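PDB 5HZD: terminal uridylyltransferase 1 from Trypanosoma brucei, which adds uridine residues from UTP to the 3' ends of guide RNAs, ribosomal RNA and some mRNAs during mitochondrial RNA editing. Local coordinates for residues 66-70 and 391-396; 61-65 and 497-501; 309-314 and 340-344; 316-320 and 399-403; 45-51 and 404-408. All coordinates share one frame; numbering follows the deposited sequence.

Contact 1: 66-70 and 391-396; sequences GKKIF and LYKAAG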
# COMPACT_ATOMS: atom_id res chain seq x y z
N GLY A 66 -10.53 22.21 -1.96
CA GLY A 66 -10.55 21.49 -0.69
C GLY A 66 -11.79 20.64 -0.45
O GLY A 66 -11.72 19.56 0.10
N LYS A 67 -12.94 21.15 -0.86
CA LYS A 67 -14.16 20.35 -0.77
C LYS A 67 -14.05 19.11 -1.65
O LYS A 67 -14.46 18.01 -1.25
CB LYS A 67 -15.36 21.21 -1.16
CG LYS A 67 -16.70 20.49 -1.16
CD LYS A 67 -17.88 21.48 -1.25
CE LYS A 67 -19.20 20.68 -1.41
NZ LYS A 67 -20.40 21.57 -1.57
N LYS A 68 -13.52 19.29 -2.85
CA LYS A 68 -13.30 18.14 -3.75
C LYS A 68 -12.33 17.13 -3.20
O LYS A 68 -12.53 15.91 -3.34
CB LYS A 68 -12.83 18.62 -5.13
CG LYS A 68 -13.87 19.39 -5.90
CD LYS A 68 -13.25 19.88 -7.22
CE LYS A 68 -13.98 21.09 -7.75
NZ LYS A 68 -15.45 20.88 -7.72
N ILE A 69 -11.26 17.61 -2.57
CA ILE A 69 -10.27 16.76 -1.91
C ILE A 69 -10.92 15.89 -0.84
O ILE A 69 -10.70 14.67 -0.81
CB ILE A 69 -9.15 17.63 -1.28
CG1 ILE A 69 -8.31 18.24 -2.40
CG2 ILE A 69 -8.26 16.79 -0.37
CD1 ILE A 69 -7.47 19.46 -1.98
N PHE A 70 -11.77 16.49 -0.01
CA PHE A 70 -12.43 15.70 1.02
C PHE A 70 -13.44 14.72 0.42
O PHE A 70 -13.65 13.64 0.98
CB PHE A 70 -13.08 16.58 2.11
CG PHE A 70 -12.17 16.84 3.27
CD1 PHE A 70 -11.32 17.93 3.26
CD2 PHE A 70 -12.14 15.97 4.35
CE1 PHE A 70 -10.45 18.17 4.32
CE2 PHE A 70 -11.27 16.18 5.41
CZ PHE A 70 -10.44 17.29 5.40
N LEU A 391 -11.88 23.13 7.33
CA LEU A 391 -11.06 22.04 6.79
C LEU A 391 -10.93 22.11 5.28
O LEU A 391 -9.87 21.81 4.74
CB LEU A 391 -11.58 20.65 7.17
CG LEU A 391 -11.51 20.26 8.63
CD1 LEU A 391 -12.14 18.88 8.79
CD2 LEU A 391 -10.06 20.26 9.10
N TYR A 392 -12.03 22.46 4.58
CA TYR A 392 -11.94 22.57 3.11
C TYR A 392 -10.96 23.65 2.72
O TYR A 392 -10.12 23.44 1.84
CB TYR A 392 -13.31 22.92 2.51
CG TYR A 392 -14.37 21.87 2.63
CD1 TYR A 392 -14.06 20.57 3.03
CD2 TYR A 392 -15.69 22.18 2.34
CE1 TYR A 392 -15.06 19.60 3.12
CE2 TYR A 392 -16.67 21.24 2.44
CZ TYR A 392 -16.35 19.95 2.82
OH TYR A 392 -17.33 19.00 2.91
N LYS A 393 -11.03 24.79 3.38
CA LYS A 393 -10.12 25.89 3.13
C LYS A 393 -8.66 25.46 3.35
O LYS A 393 -7.78 25.77 2.54
CB LYS A 393 -10.48 27.08 4.02
CG LYS A 393 -9.48 28.20 3.93
CD LYS A 393 -9.91 29.45 4.68
CE LYS A 393 -8.78 30.47 4.68
NZ LYS A 393 -9.30 31.82 5.01
N ALA A 394 -8.41 24.75 4.45
CA ALA A 394 -7.06 24.31 4.80
C ALA A 394 -6.56 23.30 3.79
O ALA A 394 -5.42 23.37 3.34
CB ALA A 394 -7.04 23.68 6.20
N ALA A 395 -7.40 22.32 3.44
CA ALA A 395 -6.99 21.29 2.48
C ALA A 395 -6.59 21.90 1.13
O ALA A 395 -5.57 21.52 0.52
CB ALA A 395 -8.09 20.25 2.28
N GLY A 396 -7.41 22.82 0.64
CA GLY A 396 -7.07 23.49 -0.60
C GLY A 396 -5.77 24.27 -0.48
O GLY A 396 -4.90 24.20 -1.37
O HOH W 1 -16.63 17.15 0.43
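Tyr-392 holds its CG anti to the carbonyl carbon (chi1 -66°), which brings the phenol ring beside Lys-67, and chi2 of -12° turns the ring face to Lys-67 CA. The CA of Lys-67 sits over the ring centre, 3.7 Å from the centroid of Tyr-392, in a CH-pi contact. Lys-67 CB and CG run along the CD2/CE2 side of the ring before the chain leads away. Lys-67 CB lies 3.6 Å from Tyr-392 CD2 over that face. Phe-70 comes in one turn later. Its CB meets Tyr-392 CE1 at 3.7 Å, and its CE1 meets Ala-395 CB, also at 3.7 Å. The two rings are tilted obliquely to each other. Helices 59-76 and 385-409 cross here nearly at right angles (96°), with the segment axes 7.7 Å apart. Such a close crossing rests on two glycines: the CA atoms of Gly-66 and Gly-396 are 4.0 Å apart. Gly-66 CA also makes a CA-H...O contact of 3.2 Å with Tyr-392 O. That oxygen accepts the helix bond from Gly-396 N as well. Ile-69 and Phe-70 continue onto Pro-312 of helix 310-324. No direct hydrogen bond crosses the contact, but a water joins Lys-67 O to Tyr-392 OH. The contact is probably held mainly by close apolar packing, helped by the CA-H...O contact and one water bridge.

Contact 2: 61-65 and 497-501; sequences TITSW and SLLKE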
# COMPACT_ATOMS: atom_id res chain seq x y z
N THR A 61 -11.95 29.46 -5.25
CA THR A 61 -11.63 28.29 -6.06
C THR A 61 -10.79 27.31 -5.27
O THR A 61 -10.99 26.09 -5.32
CB THR A 61 -10.89 28.72 -7.37
OG1 THR A 61 -11.82 29.41 -8.20
CG2 THR A 61 -10.34 27.47 -8.10
N ILE A 62 -9.83 27.84 -4.51
CA ILE A 62 -8.95 26.98 -3.74
C ILE A 62 -9.75 26.24 -2.65
O ILE A 62 -9.58 25.03 -2.45
CB ILE A 62 -7.76 27.81 -3.16
CG1 ILE A 62 -6.91 28.32 -4.31
CG2 ILE A 62 -6.94 26.97 -2.20
CD1 ILE A 62 -5.91 29.40 -3.91
N THR A 63 -10.68 26.94 -2.01
CA THR A 63 -11.58 26.28 -1.07
C THR A 63 -12.46 25.22 -1.72
O THR A 63 -12.70 24.15 -1.15
CB THR A 63 -12.38 27.33 -0.31
OG1 THR A 63 -11.43 28.08 0.47
CG2 THR A 63 -13.41 26.69 0.61
N SER A 64 -12.94 25.51 -2.92
CA SER A 64 -13.71 24.54 -3.68
C SER A 64 -12.87 23.30 -3.93
O SER A 64 -13.37 22.18 -3.84
CB SER A 64 -14.20 25.14 -5.00
OG SER A 64 -14.97 24.21 -5.74
N TRP A 65 -11.58 23.49 -4.24
CA TRP A 65 -10.70 22.33 -4.42
C TRP A 65 -10.58 21.54 -3.11
O TRP A 65 -10.60 20.31 -3.12
CB TRP A 65 -9.33 22.70 -5.02
CG TRP A 65 -9.35 22.88 -6.55
CD1 TRP A 65 -9.20 24.04 -7.25
CD2 TRP A 65 -9.49 21.84 -7.53
NE1 TRP A 65 -9.26 23.80 -8.61
CE2 TRP A 65 -9.42 22.45 -8.80
CE3 TRP A 65 -9.63 20.45 -7.45
CZ2 TRP A 65 -9.52 21.72 -9.99
CZ3 TRP A 65 -9.74 19.73 -8.63
CH2 TRP A 65 -9.68 20.36 -9.88
N SER A 497 -3.45 24.18 -12.19
CA SER A 497 -4.81 23.62 -12.26
C SER A 497 -5.63 23.94 -11.01
O SER A 497 -6.86 24.03 -11.07
CB SER A 497 -4.75 22.11 -12.41
OG SER A 497 -4.22 21.76 -13.68
N LEU A 498 -4.96 24.09 -9.88
CA LEU A 498 -5.69 24.30 -8.61
C LEU A 498 -6.12 25.76 -8.46
O LEU A 498 -6.87 26.12 -7.54
CB LEU A 498 -4.84 23.84 -7.41
CG LEU A 498 -4.63 22.34 -7.31
CD1 LEU A 498 -3.50 22.01 -6.31
CD2 LEU A 498 -5.89 21.62 -6.91
N LEU A 499 -5.63 26.62 -9.35
CA LEU A 499 -6.05 28.03 -9.32
C LEU A 499 -7.24 28.26 -10.21
O LEU A 499 -7.73 29.40 -10.32
CB LEU A 499 -4.93 28.96 -9.80
CG LEU A 499 -3.64 28.87 -9.02
CD1 LEU A 499 -2.58 29.76 -9.68
CD2 LEU A 499 -3.87 29.29 -7.58
N LYS A 500 -7.70 27.23 -10.89
CA LYS A 500 -8.75 27.40 -11.89
C LYS A 500 -9.90 26.43 -11.68
O LYS A 500 -9.80 25.48 -10.91
CB LYS A 500 -8.16 27.17 -13.28
CG LYS A 500 -7.05 28.11 -13.63
CD LYS A 500 -6.49 27.86 -15.03
CE LYS A 500 -6.17 26.39 -15.27
NZ LYS A 500 -7.34 25.70 -15.91
N GLU A 501 -11.01 26.69 -12.35
CA GLU A 501 -12.07 25.68 -12.47
C GLU A 501 -11.60 24.46 -13.27
O GLU A 501 -11.72 23.32 -12.82
CB GLU A 501 -13.32 26.29 -13.09
CG GLU A 501 -14.46 26.44 -12.09
CD GLU A 501 -13.97 26.90 -10.72
OE1 GLU A 501 -13.24 27.92 -10.66
OE2 GLU A 501 -14.31 26.24 -9.70
O HOH W 2 -12.63 24.00 -7.69
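The type I beta turn from Ser-497 to Lys-500, which follows helix 481-497, packs on Thr-61, Ile-62 and Trp-65 of helix 59-76. The main polar link is a hydrogen bond from Trp-65 NE1 to Lys-500 O, 2.9 Å long with an angle of 155° at the hydrogen. The N-H meets the carbonyl almost head-on, and the oxygen lies close to the plane of the indole. Leu-498 covers one face of that indole. Its CD2 is 3.8 Å from the centroid of the five-membered ring of Trp-65, a CH-pi contact. A water lies against the opposite face, toward the rim. Leu-498 reaches the ring with CG anti to its carbonyl carbon (chi1 -69°). Thr-61 turns its methyl to the turn, and its CG2 is 3.5 Å from Lys-500 O. Its OG1 is on the Glu-501 side, 3.2 Å from Glu-501 OE1. One residue on in the helix, Ile-62 CD1 touches Leu-499 CD2 at 4.2 Å. Arg-58 bonds to Leu-499 O, and Phe-509 meets Trp-65 edge-to-face. Leu-498 also touches Val-400 and Phe-403 of helix 385-409. The buried indole N-H thus has a main-chain acceptor, while one face of the ring meets a leucine methyl and the other a water. The bond and the methyl probably fix the rotation of the Trp-65 ring, with backbone oxygens also around it.

Contact 3: 309-314 and 340-344; sequences CARPGA and NIMWI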
# COMPACT_ATOMS: atom_id res chain seq x y z
N CYS A 309 -6.15 17.20 7.52
CA CYS A 309 -6.11 17.24 6.06
C CYS A 309 -4.99 16.39 5.47
O CYS A 309 -4.82 16.31 4.23
CB CYS A 309 -5.97 18.69 5.58
SG CYS A 309 -7.34 19.66 6.13
N ALA A 310 -4.23 15.69 6.31
CA ALA A 310 -3.08 14.98 5.78
C ALA A 310 -3.45 13.72 4.99
O ALA A 310 -2.90 13.48 3.90
CB ALA A 310 -2.06 14.64 6.90
N ARG A 311 -4.40 12.92 5.47
CA ARG A 311 -4.80 11.78 4.64
C ARG A 311 -5.52 12.19 3.35
O ARG A 311 -5.21 11.65 2.29
CB ARG A 311 -5.63 10.77 5.43
CG ARG A 311 -4.84 10.03 6.51
CD ARG A 311 -5.81 9.19 7.33
NE ARG A 311 -6.68 10.04 8.13
CZ ARG A 311 -7.80 9.61 8.70
NH1 ARG A 311 -8.19 8.35 8.53
NH2 ARG A 311 -8.52 10.46 9.41
N PRO A 312 -6.48 13.13 3.43
CA PRO A 312 -7.14 13.52 2.17
C PRO A 312 -6.15 14.02 1.12
O PRO A 312 -6.23 13.65 -0.07
CB PRO A 312 -8.13 14.61 2.62
CG PRO A 312 -8.52 14.15 4.01
CD PRO A 312 -7.17 13.73 4.60
N GLY A 313 -5.16 14.81 1.54
CA GLY A 313 -4.19 15.26 0.56
C GLY A 313 -3.35 14.12 0.00
O GLY A 313 -3.02 14.14 -1.17
N ALA A 314 -2.99 13.16 0.85
CA ALA A 314 -2.18 12.04 0.41
C ALA A 314 -2.94 11.22 -0.61
O ALA A 314 -2.36 10.75 -1.60
CB ALA A 314 -1.82 11.17 1.60
N ASN A 340 4.10 9.86 -1.04
CA ASN A 340 3.72 10.15 0.34
C ASN A 340 4.86 10.84 1.10
O ASN A 340 4.63 11.75 1.91
CB ASN A 340 3.32 8.87 1.08
CG ASN A 340 1.88 8.49 0.86
OD1 ASN A 340 1.01 9.34 0.83
ND2 ASN A 340 1.63 7.19 0.71
N ILE A 341 6.11 10.44 0.82
CA ILE A 341 7.23 11.09 1.47
C ILE A 341 7.34 12.56 1.01
O ILE A 341 7.61 13.44 1.84
CB ILE A 341 8.55 10.32 1.27
CG1 ILE A 341 8.44 8.99 2.02
CG2 ILE A 341 9.76 11.14 1.77
CD1 ILE A 341 9.46 7.93 1.56
N MET A 342 7.13 12.82 -0.28
CA MET A 342 7.11 14.20 -0.74
C MET A 342 6.07 15.01 0.03
O MET A 342 6.34 16.13 0.45
CB MET A 342 6.79 14.29 -2.23
CG MET A 342 7.89 13.77 -3.13
SD MET A 342 7.50 14.07 -4.86
CE MET A 342 7.47 15.86 -4.94
N TRP A 343 4.87 14.47 0.19
CA TRP A 343 3.81 15.21 0.86
C TRP A 343 4.16 15.43 2.32
O TRP A 343 4.04 16.54 2.84
CB TRP A 343 2.53 14.37 0.70
CG TRP A 343 1.32 14.77 1.50
CD1 TRP A 343 0.64 13.96 2.38
CD2 TRP A 343 0.55 15.99 1.41
NE1 TRP A 343 -0.47 14.63 2.87
CE2 TRP A 343 -0.55 15.86 2.28
CE3 TRP A 343 0.71 17.18 0.70
CZ2 TRP A 343 -1.50 16.86 2.45
CZ3 TRP A 343 -0.25 18.18 0.87
CH2 TRP A 343 -1.32 18.02 1.75
N ILE A 344 4.61 14.38 2.99
CA ILE A 344 4.91 14.52 4.42
C ILE A 344 6.09 15.47 4.66
O ILE A 344 6.07 16.27 5.60
CB ILE A 344 5.21 13.18 5.02
CG1 ILE A 344 3.91 12.38 5.04
CG2 ILE A 344 5.73 13.34 6.44
CD1 ILE A 344 4.14 10.88 5.30
O HOH W 3 0.38 10.38 -1.65
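This buried helix-helix contact joins the start of helix 310-324 to helix 336-349, with Trp-343 inserted against Ala-310, Gly-313 and Ala-314. It lies in the helical domain that packs beside the nucleotidyltransferase palm, close to the UTP site. The side chain of Asn-340 is about 6 Å from that of Lys-318, which binds UTP. The segments run at 137° to each other, closer to antiparallel than to perpendicular, and their axes are 10.5 Å apart. Trp-343 spans this gap with CG anti to its backbone N (chi1 169°). Its NE1 donates to Ala-310 O at 2.9 Å. The N-H approaches in the carbonyl plane, on a lone pair, and the oxygen is tilted somewhat from the indole plane. Ala-310 O also accepts the helical bond from Ala-314 N, so two donors grip it. One face of the indole lies against the helix backbone, with Ala-314 N 3.4 Å above the Trp-343 plane. Gly-313 has no side chain, and its CA comes to 3.7 Å from Trp-343 CZ2. Cys-309 O is at the ring edge, in plane. Ala-314 CB touches Trp-343 CD1 at 3.8 Å. On its other flank, helix 310-324 packs through Pro-312 on Ile-69 and Phe-70. Nearer the UTP site, one water donates to both Ala-314 O and Asn-340 OD1, at 2.8 Å from each.

Contact 4: 316-320 and 399-403; sequences VLKDW and LVGFF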
# COMPACT_ATOMS: atom_id res chain seq x y z
N VAL A 316 -5.41 12.27 -2.69
CA VAL A 316 -5.50 13.02 -3.94
C VAL A 316 -4.17 13.04 -4.66
O VAL A 316 -4.12 12.90 -5.89
CB VAL A 316 -6.02 14.46 -3.69
CG1 VAL A 316 -5.85 15.34 -4.93
CG2 VAL A 316 -7.48 14.40 -3.28
N LEU A 317 -3.07 13.17 -3.92
CA LEU A 317 -1.75 13.14 -4.56
C LEU A 317 -1.40 11.77 -5.13
O LEU A 317 -0.72 11.68 -6.14
CB LEU A 317 -0.66 13.58 -3.58
CG LEU A 317 -0.74 15.10 -3.35
CD1 LEU A 317 0.23 15.51 -2.24
CD2 LEU A 317 -0.43 15.93 -4.64
N LYS A 318 -1.83 10.69 -4.48
CA LYS A 318 -1.56 9.37 -5.07
C LYS A 318 -2.25 9.28 -6.42
O LYS A 318 -1.62 8.86 -7.41
CB LYS A 318 -2.12 8.27 -4.19
CG LYS A 318 -1.91 6.83 -4.77
CD LYS A 318 -2.57 5.85 -3.82
CE LYS A 318 -1.92 4.48 -3.84
NZ LYS A 318 -1.90 3.96 -5.22
N ASP A 319 -3.52 9.67 -6.49
CA ASP A 319 -4.26 9.58 -7.73
C ASP A 319 -3.66 10.52 -8.78
O ASP A 319 -3.48 10.13 -9.93
CB ASP A 319 -5.76 9.91 -7.52
CG ASP A 319 -6.47 8.86 -6.68
OD1 ASP A 319 -5.90 7.76 -6.49
OD2 ASP A 319 -7.61 9.17 -6.23
N TRP A 320 -3.35 11.76 -8.40
CA TRP A 320 -2.71 12.71 -9.30
C TRP A 320 -1.39 12.16 -9.84
O TRP A 320 -1.05 12.30 -11.03
CB TRP A 320 -2.45 14.04 -8.59
CG TRP A 320 -1.41 14.85 -9.31
CD1 TRP A 320 -1.61 15.60 -10.44
CD2 TRP A 320 -0.02 14.92 -9.02
NE1 TRP A 320 -0.42 16.15 -10.84
CE2 TRP A 320 0.58 15.74 -10.01
CE3 TRP A 320 0.79 14.36 -8.03
CZ2 TRP A 320 1.95 16.04 -10.03
CZ3 TRP A 320 2.16 14.66 -8.03
CH2 TRP A 320 2.73 15.49 -9.03
N LEU A 399 -2.78 21.79 -0.41
CA LEU A 399 -2.48 21.15 -1.69
C LEU A 399 -1.87 22.13 -2.70
O LEU A 399 -0.87 21.81 -3.36
CB LEU A 399 -3.71 20.46 -2.28
CG LEU A 399 -3.33 19.51 -3.41
CD1 LEU A 399 -2.56 18.32 -2.89
CD2 LEU A 399 -4.60 19.04 -4.19
N VAL A 400 -2.42 23.33 -2.81
CA VAL A 400 -1.81 24.34 -3.66
C VAL A 400 -0.38 24.61 -3.19
O VAL A 400 0.56 24.73 -3.98
CB VAL A 400 -2.63 25.64 -3.60
CG1 VAL A 400 -1.87 26.79 -4.29
CG2 VAL A 400 -3.93 25.40 -4.25
N GLY A 401 -0.21 24.65 -1.87
CA GLY A 401 1.07 24.92 -1.28
C GLY A 401 2.10 23.83 -1.59
O GLY A 401 3.29 24.14 -1.72
N PHE A 402 1.64 22.58 -1.72
CA PHE A 402 2.53 21.47 -2.05
C PHE A 402 3.11 21.69 -3.46
O PHE A 402 4.32 21.57 -3.70
CB PHE A 402 1.76 20.14 -1.98
CG PHE A 402 2.45 18.95 -2.62
CD1 PHE A 402 2.27 18.65 -3.96
CD2 PHE A 402 3.24 18.11 -1.85
CE1 PHE A 402 2.88 17.56 -4.56
CE2 PHE A 402 3.84 17.00 -2.42
CZ PHE A 402 3.64 16.72 -3.77
N PHE A 403 2.24 22.02 -4.40
CA PHE A 403 2.69 22.22 -5.78
C PHE A 403 3.54 23.47 -5.88
O PHE A 403 4.54 23.49 -6.60
CB PHE A 403 1.49 22.28 -6.74
CG PHE A 403 0.88 20.93 -6.97
CD1 PHE A 403 1.52 20.02 -7.80
CD2 PHE A 403 -0.31 20.55 -6.35
CE1 PHE A 403 0.95 18.76 -8.02
CE2 PHE A 403 -0.86 19.30 -6.56
CZ PHE A 403 -0.24 18.41 -7.40
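The ring of Phe-402 has Leu-317 CD1 over the centre of one face, 3.8 Å from the centroid of Phe-402, in a CH-pi contact. At its edge, in plane, is CD2 of the next ring, Phe-403. Phe-403 in turn has Phe-402 CD1 over one of its faces, and its own edge points at the face of the Trp-320 indole, toward the rim. The Trp-320 and Phe-403 pair is T-shaped (edge-to-face). The Phe-403 ring and the six-membered ring of Trp-320 have centroids 4.9 Å apart and planes at 86°. Phe-403 CE1 makes the touch, 3.5 Å from Trp-320 CZ2. Trp-320 holds CG anti to its backbone N (chi1 161°), which brings the indole out to meet this edge. Leu-317 is the hub. Its CD2 is 3.6 Å from Leu-399 CD1 and also 3.7 Å from Phe-403 CZ. Val-316 CG1 adds a looser touch on Leu-399 CD2 at 4.0 Å. Helices 310-324 and 385-409 run at 47° here, and the segment axes are 12.6 Å apart. The large side chains fill that distance. Trp-343 and Ile-339 of helix 336-349 also touch Leu-317. Lys-318 on this turn binds UTP, with a weak hydrogen bond between its NZ and Ser-336 OG. The contact is wholly apolar, of methyl-methyl, methyl-face and ring-edge touches, and its fit probably rests on side-chain shape, behind the helix turn that carries Lys-318.

Contact 5: 45-51 and 404-408; sequences QKLNPVW and YFYSF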
# COMPACT_ATOMS: atom_id res chain seq x y z
N GLN A 45 5.86 30.90 -13.76
CA GLN A 45 6.78 31.99 -13.39
C GLN A 45 6.16 33.38 -13.44
O GLN A 45 6.63 34.29 -12.74
CB GLN A 45 8.03 32.00 -14.26
CG GLN A 45 9.09 31.03 -13.79
CD GLN A 45 10.20 30.88 -14.80
OE1 GLN A 45 10.01 31.12 -15.99
NE2 GLN A 45 11.38 30.49 -14.32
N LYS A 46 5.13 33.55 -14.26
CA LYS A 46 4.42 34.84 -14.28
C LYS A 46 3.68 35.04 -12.97
O LYS A 46 3.56 36.16 -12.46
CB LYS A 46 3.43 34.91 -15.45
CG LYS A 46 4.07 34.68 -16.80
CD LYS A 46 5.16 35.70 -17.09
CE LYS A 46 6.23 35.13 -18.01
NZ LYS A 46 7.02 34.05 -17.33
N LEU A 47 3.18 33.95 -12.41
CA LEU A 47 2.40 33.99 -11.17
C LEU A 47 3.25 34.22 -9.92
O LEU A 47 2.78 34.80 -8.94
CB LEU A 47 1.53 32.73 -11.05
CG LEU A 47 0.33 32.81 -12.01
CD1 LEU A 47 -0.29 31.45 -12.27
CD2 LEU A 47 -0.72 33.76 -11.46
N ASN A 48 4.50 33.79 -9.97
CA ASN A 48 5.35 33.86 -8.78
C ASN A 48 5.51 35.27 -8.14
O ASN A 48 5.30 35.42 -6.93
CB ASN A 48 6.70 33.17 -9.04
CG ASN A 48 7.37 32.74 -7.76
OD1 ASN A 48 6.71 32.33 -6.80
ND2 ASN A 48 8.69 32.86 -7.72
N PRO A 49 5.86 36.29 -8.93
CA PRO A 49 5.98 37.60 -8.27
C PRO A 49 4.67 38.16 -7.73
O PRO A 49 4.70 39.13 -6.96
CB PRO A 49 6.50 38.51 -9.38
CG PRO A 49 6.07 37.85 -10.64
CD PRO A 49 6.18 36.38 -10.36
N VAL A 50 3.54 37.58 -8.12
CA VAL A 50 2.23 38.04 -7.66
C VAL A 50 1.49 36.91 -6.93
O VAL A 50 0.26 36.90 -6.85
CB VAL A 50 1.35 38.56 -8.83
CG1 VAL A 50 1.99 39.78 -9.49
CG2 VAL A 50 1.07 37.44 -9.86
N TRP A 51 2.25 35.99 -6.35
CA TRP A 51 1.64 34.81 -5.73
C TRP A 51 0.60 35.10 -4.65
O TRP A 51 -0.48 34.52 -4.67
CB TRP A 51 2.69 33.83 -5.19
CG TRP A 51 2.07 32.49 -4.90
CD1 TRP A 51 2.02 31.84 -3.70
CD2 TRP A 51 1.42 31.64 -5.85
NE1 TRP A 51 1.38 30.64 -3.84
CE2 TRP A 51 0.99 30.50 -5.15
CE3 TRP A 51 1.15 31.74 -7.22
CZ2 TRP A 51 0.32 29.45 -5.78
CZ3 TRP A 51 0.48 30.71 -7.84
CH2 TRP A 51 0.08 29.58 -7.12
N TYR A 404 3.19 24.53 -5.14
CA TYR A 404 4.07 25.69 -5.11
C TYR A 404 5.46 25.39 -4.51
O TYR A 404 6.49 25.81 -5.07
CB TYR A 404 3.39 26.87 -4.39
CG TYR A 404 4.19 28.15 -4.47
CD1 TYR A 404 4.07 28.99 -5.57
CD2 TYR A 404 5.08 28.50 -3.46
CE1 TYR A 404 4.83 30.16 -5.65
CE2 TYR A 404 5.83 29.64 -3.53
CZ TYR A 404 5.69 30.47 -4.62
OH TYR A 404 6.44 31.62 -4.68
N PHE A 405 5.48 24.67 -3.38
CA PHE A 405 6.73 24.32 -2.70
C PHE A 405 7.66 23.58 -3.65
O PHE A 405 8.85 23.93 -3.77
CB PHE A 405 6.40 23.47 -1.47
CG PHE A 405 7.61 23.06 -0.68
CD1 PHE A 405 8.28 23.97 0.12
CD2 PHE A 405 8.08 21.76 -0.73
CE1 PHE A 405 9.43 23.60 0.86
CE2 PHE A 405 9.22 21.37 0.02
CZ PHE A 405 9.88 22.28 0.82
N TYR A 406 7.13 22.59 -4.37
CA TYR A 406 8.02 21.80 -5.21
C TYR A 406 8.31 22.45 -6.54
O TYR A 406 9.26 22.05 -7.23
CB TYR A 406 7.51 20.37 -5.34
CG TYR A 406 7.75 19.60 -4.05
CD1 TYR A 406 9.05 19.39 -3.58
CD2 TYR A 406 6.67 19.11 -3.30
CE1 TYR A 406 9.28 18.69 -2.40
CE2 TYR A 406 6.90 18.39 -2.10
CZ TYR A 406 8.20 18.20 -1.67
OH TYR A 406 8.45 17.51 -0.51
N SER A 407 7.51 23.44 -6.92
CA SER A 407 7.80 24.14 -8.16
C SER A 407 8.79 25.31 -7.97
O SER A 407 9.58 25.60 -8.87
CB SER A 407 6.49 24.64 -8.82
OG SER A 407 5.61 23.59 -9.24
N PHE A 408 8.78 25.95 -6.80
CA PHE A 408 9.55 27.20 -6.60
C PHE A 408 10.42 27.29 -5.37
O PHE A 408 11.36 28.08 -5.34
CB PHE A 408 8.62 28.43 -6.63
CG PHE A 408 8.01 28.67 -7.97
CD1 PHE A 408 8.79 29.08 -9.03
CD2 PHE A 408 6.66 28.46 -8.18
CE1 PHE A 408 8.23 29.28 -10.29
CE2 PHE A 408 6.09 28.66 -9.41
CZ PHE A 408 6.87 29.07 -10.48
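Tyr-404 O takes two backbone N-H groups, from Phe-408 N at 2.9 Å and, weakly, from Ser-407 N. The first bond sets Tyr-404 and Phe-408 one turn apart, and both side chains face Asn-48 and its neighbours. Tyr-404 stacks face-to-face on Trp-51. The centroid of its ring is 4.0 Å from that of the Trp-51 five-membered ring, and the planes are 17° apart. The two side chains run antiparallel, with Tyr-404 CD1 3.5 Å from Trp-51 CE2. Phe-408 CB lies against the opposite face of Tyr-404. The Phe-408 ring is stacked on the amide of Asn-48. The planes are 9° apart, and Asn-48 CG is 4.1 Å above the ring plane of Phe-408. Asn-48 has CG anti to its backbone N (chi1 -158°), which carries the amide out over the face of Phe-408. Its OD1 clashes with Tyr-404 OH, which makes the exact placing of the amide doubtful. Gln-45 CG touches Phe-408 CE1 at 4.0 Å. This partly exposed patch joins the end of helix 37-47 and the start of helix 51-57 to the C-terminal end of helix 385-409. Helix 481-497 lies beside it, with Leu-495 touching both Trp-51 and Tyr-404.

From the N terminus, contact 5 opens at 45-51, contact 2 at 61-65 and contact 1 at 66-70. Contact 3 opens at 309-314 and closes at 340-344, the shortest loop. Contact 4 opens at 316-320, between the two segments of contact 3, so those two cross. Contacts 1, 4, 5 and 2 then close in that order, at 391-396, 399-403, 404-408 and 497-501. Contact 3 lies within contact 1, and contacts 1 and 4 lie within both contact 5 and contact 2. Contact 4 crosses contact 1, and contact 5 crosses contact 2. Helix 385-409 joins the N-terminal helices to helix 310-324. Contact 3 ties helix 310-324 to helix 336-349, and contact 2 ties helix 59-76 to the turn after helix 481-497.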